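Local coordinates for NikO protein (Streptomyces tendae, PDB 4FQD) that acts as an enolpyruvyl transferase essential in nikkomycin biosynthesis, probably taking the enolpyruvyl group from phosphoenolpyruvate, at residues A[14-19]-A[450-455]; A[48-53]-A[254-259]; A[404-409]-A[426-431]. The protein carries 4 engineered substitutions. All coordinates share one frame; numbering follows the deposited sequence.

Contact 1. Residues A[14-19]-A[450-455]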
# COMPACT_ATOMS: atom_id res chain seq x y z
N PRO A 14 18.36 -33.42 7.29
CA PRO A 14 19.42 -32.57 6.73
C PRO A 14 19.33 -31.10 7.12
O PRO A 14 18.26 -30.49 7.05
CB PRO A 14 19.24 -32.73 5.21
CG PRO A 14 17.85 -33.25 5.04
CD PRO A 14 17.62 -34.12 6.23
N LEU A 15 20.46 -30.53 7.52
CA LEU A 15 20.53 -29.14 7.93
C LEU A 15 21.51 -28.35 7.06
O LEU A 15 22.34 -28.92 6.37
CB LEU A 15 20.99 -29.03 9.39
CG LEU A 15 20.06 -29.48 10.51
CD1 LEU A 15 20.78 -29.38 11.84
CD2 LEU A 15 18.81 -28.62 10.53
N LEU A 16 21.39 -27.03 7.11
CA LEU A 16 22.41 -26.14 6.58
C LEU A 16 23.11 -25.47 7.74
O LEU A 16 22.47 -24.81 8.57
CB LEU A 16 21.79 -25.08 5.66
CG LEU A 16 21.32 -25.53 4.28
CD1 LEU A 16 20.84 -24.34 3.47
CD2 LEU A 16 22.44 -26.26 3.54
N GLU A 17 24.43 -25.65 7.83
CA GLU A 17 25.20 -25.03 8.90
C GLU A 17 25.86 -23.76 8.38
O GLU A 17 26.82 -23.81 7.61
CB GLU A 17 26.25 -26.01 9.43
CG GLU A 17 26.99 -25.52 10.66
CD GLU A 17 27.91 -26.57 11.25
OE1 GLU A 17 27.40 -27.59 11.75
OE2 GLU A 17 29.14 -26.39 11.19
N ILE A 18 25.34 -22.61 8.81
CA ILE A 18 25.79 -21.32 8.30
C ILE A 18 26.73 -20.59 9.26
O ILE A 18 26.40 -20.40 10.43
CB ILE A 18 24.60 -20.40 7.97
CG1 ILE A 18 23.65 -21.09 6.99
CG2 ILE A 18 25.09 -19.08 7.40
CD1 ILE A 18 22.31 -21.46 7.60
N HIS A 19 27.89 -20.19 8.76
CA HIS A 19 28.81 -19.35 9.51
C HIS A 19 28.94 -18.00 8.82
O HIS A 19 29.80 -17.82 7.95
CB HIS A 19 30.18 -20.01 9.63
CG HIS A 19 30.17 -21.28 10.43
ND1 HIS A 19 30.03 -22.52 9.86
CD2 HIS A 19 30.29 -21.49 11.77
CE1 HIS A 19 30.07 -23.44 10.81
NE2 HIS A 19 30.22 -22.84 11.97
N ALA A 450 30.92 -17.58 0.89
CA ALA A 450 30.04 -17.94 1.99
C ALA A 450 30.44 -19.26 2.63
O ALA A 450 30.88 -20.18 1.95
CB ALA A 450 28.59 -18.00 1.52
N ASP A 451 30.30 -19.34 3.95
CA ASP A 451 30.62 -20.56 4.68
C ASP A 451 29.35 -21.32 5.02
O ASP A 451 28.81 -21.19 6.12
CB ASP A 451 31.42 -20.24 5.94
CG ASP A 451 31.98 -21.48 6.61
OD1 ASP A 451 32.00 -22.55 5.96
OD2 ASP A 451 32.40 -21.39 7.78
N ILE A 452 28.87 -22.12 4.07
CA ILE A 452 27.67 -22.92 4.27
C ILE A 452 28.00 -24.40 4.14
O ILE A 452 28.62 -24.82 3.15
CB ILE A 452 26.58 -22.56 3.24
CG1 ILE A 452 26.40 -21.04 3.17
CG2 ILE A 452 25.26 -23.24 3.60
CD1 ILE A 452 25.42 -20.59 2.12
N ARG A 453 27.60 -25.19 5.13
CA ARG A 453 27.94 -26.61 5.16
C ARG A 453 26.69 -27.48 5.23
O ARG A 453 25.70 -27.12 5.87
CB ARG A 453 28.85 -26.89 6.36
CG ARG A 453 30.04 -25.95 6.46
CD ARG A 453 30.76 -26.09 7.79
NE ARG A 453 31.77 -25.05 7.96
CZ ARG A 453 32.52 -24.92 9.05
NH1 ARG A 453 32.39 -25.76 10.06
NH2 ARG A 453 33.41 -23.94 9.12
N HIS A 454 26.74 -28.64 4.58
CA HIS A 454 25.65 -29.60 4.62
C HIS A 454 25.85 -30.60 5.76
O HIS A 454 26.79 -31.39 5.74
CB HIS A 454 25.52 -30.35 3.29
CG HIS A 454 25.04 -29.49 2.16
ND1 HIS A 454 23.70 -29.37 1.84
CD2 HIS A 454 25.71 -28.72 1.28
CE1 HIS A 454 23.57 -28.56 0.81
NE2 HIS A 454 24.78 -28.15 0.44
N THR A 455 24.97 -30.55 6.75
CA THR A 455 25.06 -31.44 7.90
C THR A 455 23.76 -32.20 8.12
O THR A 455 22.91 -32.27 7.23
CB THR A 455 25.41 -30.68 9.19
OG1 THR A 455 24.40 -29.69 9.45
CG2 THR A 455 26.76 -29.99 9.05
O HOH W 1 29.78 -16.77 5.66
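His-19 lays CE1 over the centre of the Arg-453 guanidinium, and CE1 lies 3.4 Å from CZ of Arg-453. The imidazole and guanidinium planes are 40° apart, so CE1 leads the ring onto the cation, with ND1 not far behind, and the two groups are not a parallel stack. At one edge of the guanidinium, Asp-451 OD1 accepts from Arg-453 NE at 3.2 Å on its syn side, close to the guanidinium plane but tilted from the plane of the carboxylate. A weaker bond from NH2 to OD2 of the same pair completes the salt bridge. Glu-17 supplies a second, longer salt bridge, with OE2 3.5 Å from Arg-453 NH1, while its OE1 pairs with Arg-425. CG of Arg-453 is anti to its carbonyl carbon (chi1 -50°) and the chain runs extended to NE; its guanidinium meets both acids. The N-terminal strand 14-19 and strand 451-456 are antiparallel neighbours in a four-stranded mixed sheet of the beta/alpha inverse-barrel fold, where strand 451-456 is an outermost strand within the chain. Bonds in both directions join Leu-15 with Thr-455 and Glu-17 with Arg-453; that from Glu-17 N to Arg-453 O is 2.8 Å long. The other face of the sheet carries Leu-16, Ile-18, Ile-452 and His-454. Leu-16 CD2 makes a CH-pi contact 4.0 Å from the centroid of the His-454 ring, over its face, and lies 4.1 Å from Ile-452 CG2. Behind this apolar layer stand helix 441-447, meeting Leu-16, Ile-452 and His-454 through Val-442, and helix 409-419, meeting Ile-18 and Ile-452 through Leu-416.

Contact 2. Residues A[48-53]-A[254-259]. Engineered in segment 48-53: Arg-52 (natural residue Pro).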
# COMPACT_ATOMS: atom_id res chain seq x y z
N SER A 48 2.62 -29.05 -32.58
CA SER A 48 3.16 -30.21 -33.27
C SER A 48 4.52 -29.87 -33.84
O SER A 48 4.92 -30.39 -34.89
CB SER A 48 2.22 -30.64 -34.40
OG SER A 48 0.89 -30.80 -33.93
N ALA A 49 5.24 -28.99 -33.16
CA ALA A 49 6.54 -28.52 -33.62
C ALA A 49 7.55 -28.51 -32.47
O ALA A 49 7.18 -28.29 -31.32
CB ALA A 49 6.41 -27.14 -34.23
N PRO A 50 8.83 -28.75 -32.79
CA PRO A 50 9.88 -28.71 -31.76
C PRO A 50 10.11 -27.29 -31.25
O PRO A 50 10.13 -26.34 -32.04
CB PRO A 50 11.11 -29.22 -32.51
CG PRO A 50 10.84 -28.91 -33.95
CD PRO A 50 9.37 -29.11 -34.11
N VAL A 51 10.28 -27.16 -29.94
CA VAL A 51 10.55 -25.86 -29.33
C VAL A 51 11.88 -25.88 -28.59
O VAL A 51 12.03 -26.59 -27.59
CB VAL A 51 9.42 -25.46 -28.36
CG1 VAL A 51 9.78 -24.17 -27.64
CG2 VAL A 51 8.11 -25.31 -29.11
N ARG A 52 12.84 -25.11 -29.08
CA ARG A 52 14.15 -25.04 -28.45
C ARG A 52 14.21 -23.90 -27.44
O ARG A 52 14.09 -22.73 -27.80
CB ARG A 52 15.25 -24.87 -29.50
CG ARG A 52 16.65 -24.88 -28.90
CD ARG A 52 17.73 -24.76 -29.96
NE ARG A 52 19.06 -24.88 -29.37
CZ ARG A 52 20.19 -24.74 -30.04
NH1 ARG A 52 20.16 -24.46 -31.34
NH2 ARG A 52 21.35 -24.87 -29.42
N ILE A 53 14.41 -24.25 -26.17
CA ILE A 53 14.41 -23.27 -25.10
C ILE A 53 15.82 -23.03 -24.57
O ILE A 53 16.36 -23.86 -23.83
CB ILE A 53 13.50 -23.72 -23.94
CG1 ILE A 53 12.12 -24.11 -24.46
CG2 ILE A 53 13.40 -22.62 -22.90
CD1 ILE A 53 11.19 -24.63 -23.40
N HIS A 254 2.25 -25.40 -35.73
CA HIS A 254 3.15 -26.39 -36.31
C HIS A 254 4.48 -25.79 -36.76
O HIS A 254 5.22 -26.41 -37.52
CB HIS A 254 2.48 -27.08 -37.50
CG HIS A 254 2.07 -26.14 -38.58
ND1 HIS A 254 0.77 -25.71 -38.74
CD2 HIS A 254 2.78 -25.54 -39.57
CE1 HIS A 254 0.70 -24.89 -39.78
NE2 HIS A 254 1.91 -24.77 -40.29
N ARG A 255 4.77 -24.58 -36.29
CA ARG A 255 6.02 -23.91 -36.66
C ARG A 255 7.06 -24.02 -35.55
O ARG A 255 6.79 -23.69 -34.40
CB ARG A 255 5.75 -22.45 -37.00
CG ARG A 255 5.01 -22.25 -38.31
CD ARG A 255 4.28 -20.92 -38.33
NE ARG A 255 5.14 -19.81 -37.96
CZ ARG A 255 4.71 -18.56 -37.80
NH1 ARG A 255 5.56 -17.60 -37.45
NH2 ARG A 255 3.43 -18.26 -37.98
N PRO A 256 8.27 -24.50 -35.90
CA PRO A 256 9.40 -24.64 -34.97
C PRO A 256 9.78 -23.31 -34.32
O PRO A 256 9.75 -22.27 -34.99
CB PRO A 256 10.53 -25.13 -35.87
CG PRO A 256 9.85 -25.79 -37.02
CD PRO A 256 8.61 -24.98 -37.25
N VAL A 257 10.12 -23.34 -33.04
CA VAL A 257 10.40 -22.12 -32.29
C VAL A 257 11.72 -22.15 -31.54
O VAL A 257 12.04 -23.12 -30.85
CB VAL A 257 9.26 -21.81 -31.28
CG1 VAL A 257 9.58 -20.56 -30.47
CG2 VAL A 257 7.93 -21.66 -32.00
N ASP A 258 12.50 -21.08 -31.69
CA ASP A 258 13.71 -20.88 -30.90
C ASP A 258 13.49 -19.71 -29.94
O ASP A 258 13.21 -18.59 -30.38
CB ASP A 258 14.91 -20.60 -31.80
CG ASP A 258 15.68 -21.85 -32.16
OD1 ASP A 258 15.08 -22.95 -32.14
OD2 ASP A 258 16.88 -21.74 -32.47
N VAL A 259 13.62 -19.97 -28.65
CA VAL A 259 13.39 -18.93 -27.65
C VAL A 259 14.42 -18.94 -26.53
O VAL A 259 14.76 -19.99 -25.98
CB VAL A 259 11.95 -19.01 -27.07
CG1 VAL A 259 11.68 -20.40 -26.51
CG2 VAL A 259 11.73 -17.94 -26.01
O HOH W 2 12.98 -25.47 -32.82
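Arg-52 and Val-259 give up the most surface here, 64 and 61 Å², followed by Ala-49 and Val-257 with 46 Å² each. They belong to a parallel strand pair, 50-53 beside 257-259, whose axes differ by only 12° in direction; strand 257-260 is an outermost strand, within the chain, of a four-stranded mixed sheet of the inverse-barrel fold, and strand 50-54 has strand 84-88 on its other flank. Arg-52, an engineered residue in place of proline, takes part with both backbone groups: its N donates to Val-257 O at 2.8 Å, and its O accepts from Val-259 N at 2.9 Å. Its CG is anti to the backbone N (chi1 -176°) and the chain is fully extended, crossing Asp-258. The carboxylate touches the aliphatic part of the side chain, with OD1 3.3 Å from Arg-52 CB. The guanidinium and carboxylate planes are almost perpendicular, 85° apart, and NH1 of Arg-52 stays 4.4 Å from Asp-258 OD2, beyond a salt bridge; long, weak ion pairs link the guanidinium to Glu-54 and Asp-82. On the opposite face Val-259 packs CG1 against the backbone, 3.6 Å from Arg-52 O, and CG1 also faces Ile-53 CG1 at 4.3 Å. Helix 34-44 covers this side, with Thr-40 touching both Ile-53 and Val-259, while helix 219-231 lies against Val-51 and Val-257 through Leu-231. Val-257 N donates to Pro-50 O. Next to Pro-50, Ala-49 points its methyl at the opposite main chain, with CB 3.4 Å from the carbonyl carbon of Arg-255.

Contact 3. Residues A[404-409]-A[426-431]; sequences LRATDL and TTLRNH. With SO4 (sulfate ion), chain D.
Asn-430 places its OD1 over a face of the Arg-405 guanidinium, 2.9 Å above the plane and offset toward the rim. OD1 is 3.0 Å from Arg-405 NH2, but the angle is too poor for a hydrogen bond, so the oxygen sits on the flat face of the cation and not in line with an N-H. It lies at the exit of the parallel strands of a beta-alpha-beta unit: strand 402-405, helix 409-419, strand 425-429. Main-chain bonds tie the strands together, from Leu-404 N to Thr-427 O, Arg-429 N to Leu-404 O and Ala-406 N to Arg-429 O. Asn-430 then leaves the strand with a positive phi of 57°, and its CB packs 3.3 Å from Ala-406 O. Arg-429 NE lies 4.0 Å from Arg-405 NH1, at the edge of that guanidinium, so two like charges are close together. On the buried face Leu-428 CD1 meets Leu-404 CB at 3.8 Å, and Leu-415 of the connecting helix touches both leucines. That helix is N-capped by Asp-408, whose OD1 accepts from Ala-411 N. A sulfate, probably from the crystallisation liquor and also bound by Arg-436, sits at the same helix start, where its O3 accepts from Leu-409 N at 2.8 Å.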
# COMPACT_ATOMS: atom_id res chain seq x y z
N LEU A 404 16.81 -22.04 12.46
CA LEU A 404 15.79 -21.47 11.59
C LEU A 404 15.09 -22.53 10.75
O LEU A 404 15.73 -23.42 10.19
CB LEU A 404 16.40 -20.39 10.69
CG LEU A 404 16.38 -18.95 11.20
CD1 LEU A 404 16.93 -18.84 12.61
CD2 LEU A 404 17.17 -18.05 10.26
N ARG A 405 13.77 -22.42 10.66
CA ARG A 405 12.99 -23.33 9.83
C ARG A 405 12.33 -22.59 8.68
O ARG A 405 11.62 -21.61 8.88
CB ARG A 405 11.91 -24.03 10.67
CG ARG A 405 10.98 -24.90 9.85
CD ARG A 405 9.85 -25.46 10.70
NE ARG A 405 8.92 -26.26 9.91
CZ ARG A 405 9.09 -27.55 9.63
NH1 ARG A 405 10.17 -28.18 10.07
NH2 ARG A 405 8.20 -28.20 8.90
N ALA A 406 12.59 -23.06 7.46
CA ALA A 406 12.00 -22.45 6.27
C ALA A 406 10.58 -22.97 6.05
O ALA A 406 10.32 -24.16 6.20
CB ALA A 406 12.86 -22.72 5.05
N THR A 407 9.67 -22.07 5.69
CA THR A 407 8.29 -22.45 5.44
C THR A 407 8.01 -22.61 3.95
O THR A 407 7.09 -23.32 3.56
CB THR A 407 7.30 -21.42 6.03
OG1 THR A 407 7.60 -20.12 5.51
CG2 THR A 407 7.41 -21.40 7.55
N ASP A 408 8.81 -21.94 3.13
CA ASP A 408 8.62 -21.98 1.68
C ASP A 408 9.90 -21.64 0.91
O ASP A 408 10.97 -21.52 1.50
CB ASP A 408 7.49 -21.04 1.26
CG ASP A 408 7.65 -19.64 1.83
OD1 ASP A 408 8.37 -18.83 1.21
OD2 ASP A 408 7.05 -19.36 2.89
N LEU A 409 9.77 -21.49 -0.40
CA LEU A 409 10.90 -21.25 -1.29
C LEU A 409 11.64 -19.94 -0.97
O LEU A 409 12.83 -19.96 -0.66
CB LEU A 409 10.45 -21.26 -2.75
CG LEU A 409 11.40 -20.69 -3.81
CD1 LEU A 409 12.73 -21.43 -3.83
CD2 LEU A 409 10.75 -20.72 -5.18
N THR A 426 24.55 -20.47 12.54
CA THR A 426 23.10 -20.56 12.40
C THR A 426 22.74 -21.81 11.60
O THR A 426 23.40 -22.12 10.60
CB THR A 426 22.52 -19.33 11.69
OG1 THR A 426 22.92 -18.14 12.39
CG2 THR A 426 21.00 -19.39 11.65
N THR A 427 21.71 -22.52 12.03
CA THR A 427 21.24 -23.69 11.30
C THR A 427 19.92 -23.39 10.60
O THR A 427 19.06 -22.69 11.14
CB THR A 427 21.07 -24.91 12.22
OG1 THR A 427 20.20 -24.58 13.30
CG2 THR A 427 22.42 -25.34 12.78
N LEU A 428 19.77 -23.92 9.39
CA LEU A 428 18.55 -23.74 8.62
C LEU A 428 18.08 -25.07 8.05
O LEU A 428 18.84 -25.77 7.37
CB LEU A 428 18.78 -22.74 7.48
CG LEU A 428 17.61 -22.51 6.52
CD1 LEU A 428 16.41 -21.93 7.26
CD2 LEU A 428 18.03 -21.60 5.38
N ARG A 429 16.83 -25.42 8.32
CA ARG A 429 16.25 -26.65 7.77
C ARG A 429 15.08 -26.36 6.84
O ARG A 429 14.66 -25.21 6.69
CB ARG A 429 15.84 -27.62 8.87
CG ARG A 429 14.88 -27.07 9.90
CD ARG A 429 14.61 -28.12 10.96
NE ARG A 429 13.67 -27.66 11.98
CZ ARG A 429 14.04 -27.09 13.13
NH1 ARG A 429 15.32 -26.92 13.41
NH2 ARG A 429 13.12 -26.71 14.00
N ASN A 430 14.55 -27.42 6.23
CA ASN A 430 13.54 -27.31 5.18
C ASN A 430 14.04 -26.45 4.02
O ASN A 430 13.28 -25.70 3.41
CB ASN A 430 12.22 -26.77 5.72
CG ASN A 430 11.44 -27.81 6.49
OD1 ASN A 430 10.26 -27.62 6.80
ND2 ASN A 430 12.09 -28.92 6.82
N HIS A 431 15.33 -26.57 3.73
CA HIS A 431 15.96 -25.82 2.65
C HIS A 431 15.80 -26.55 1.32
O HIS A 431 16.39 -26.15 0.31
CB HIS A 431 17.44 -25.58 2.95
CG HIS A 431 18.20 -26.84 3.25
ND1 HIS A 431 18.14 -27.47 4.47
CD2 HIS A 431 19.04 -27.57 2.48
CE1 HIS A 431 18.92 -28.54 4.45
NE2 HIS A 431 19.47 -28.63 3.25
S SO4 D . 6.38 -21.50 -2.83
O1 SO4 D . 6.54 -20.07 -3.09
O2 SO4 D . 6.54 -22.23 -4.08
O3 SO4 D . 7.39 -21.94 -1.87
O4 SO4 D . 5.05 -21.74 -2.27
O HOH W 3 17.29 -25.39 11.82

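How the contacts relate
Contacts 1 and 3 belong to one sheet, their centres about 11 Å apart. Strands 14-19 and 425-429 are its inner neighbours: Ile-18 N lies 2.7 Å from Thr-426 O and Leu-16 N lies 2.9 Å from Leu-428 O, both probable hydrogen bonds, and Leu-15 CD2 packs 3.5 Å from Arg-429 CB. Along the chain, contact 1 closes a loop that contains both other contacts. Contact 2 lies in a separate sheet, across the chain's centre from contact 3, with centres about 39 Å apart and nearest atoms about 18 Å apart. The family fold pairs two inverse-barrel domains, and in EPSP synthase relatives the active site lies in the cleft between them, probably also here; the sulfate at contact 3 gives no evidence of where substrates bind.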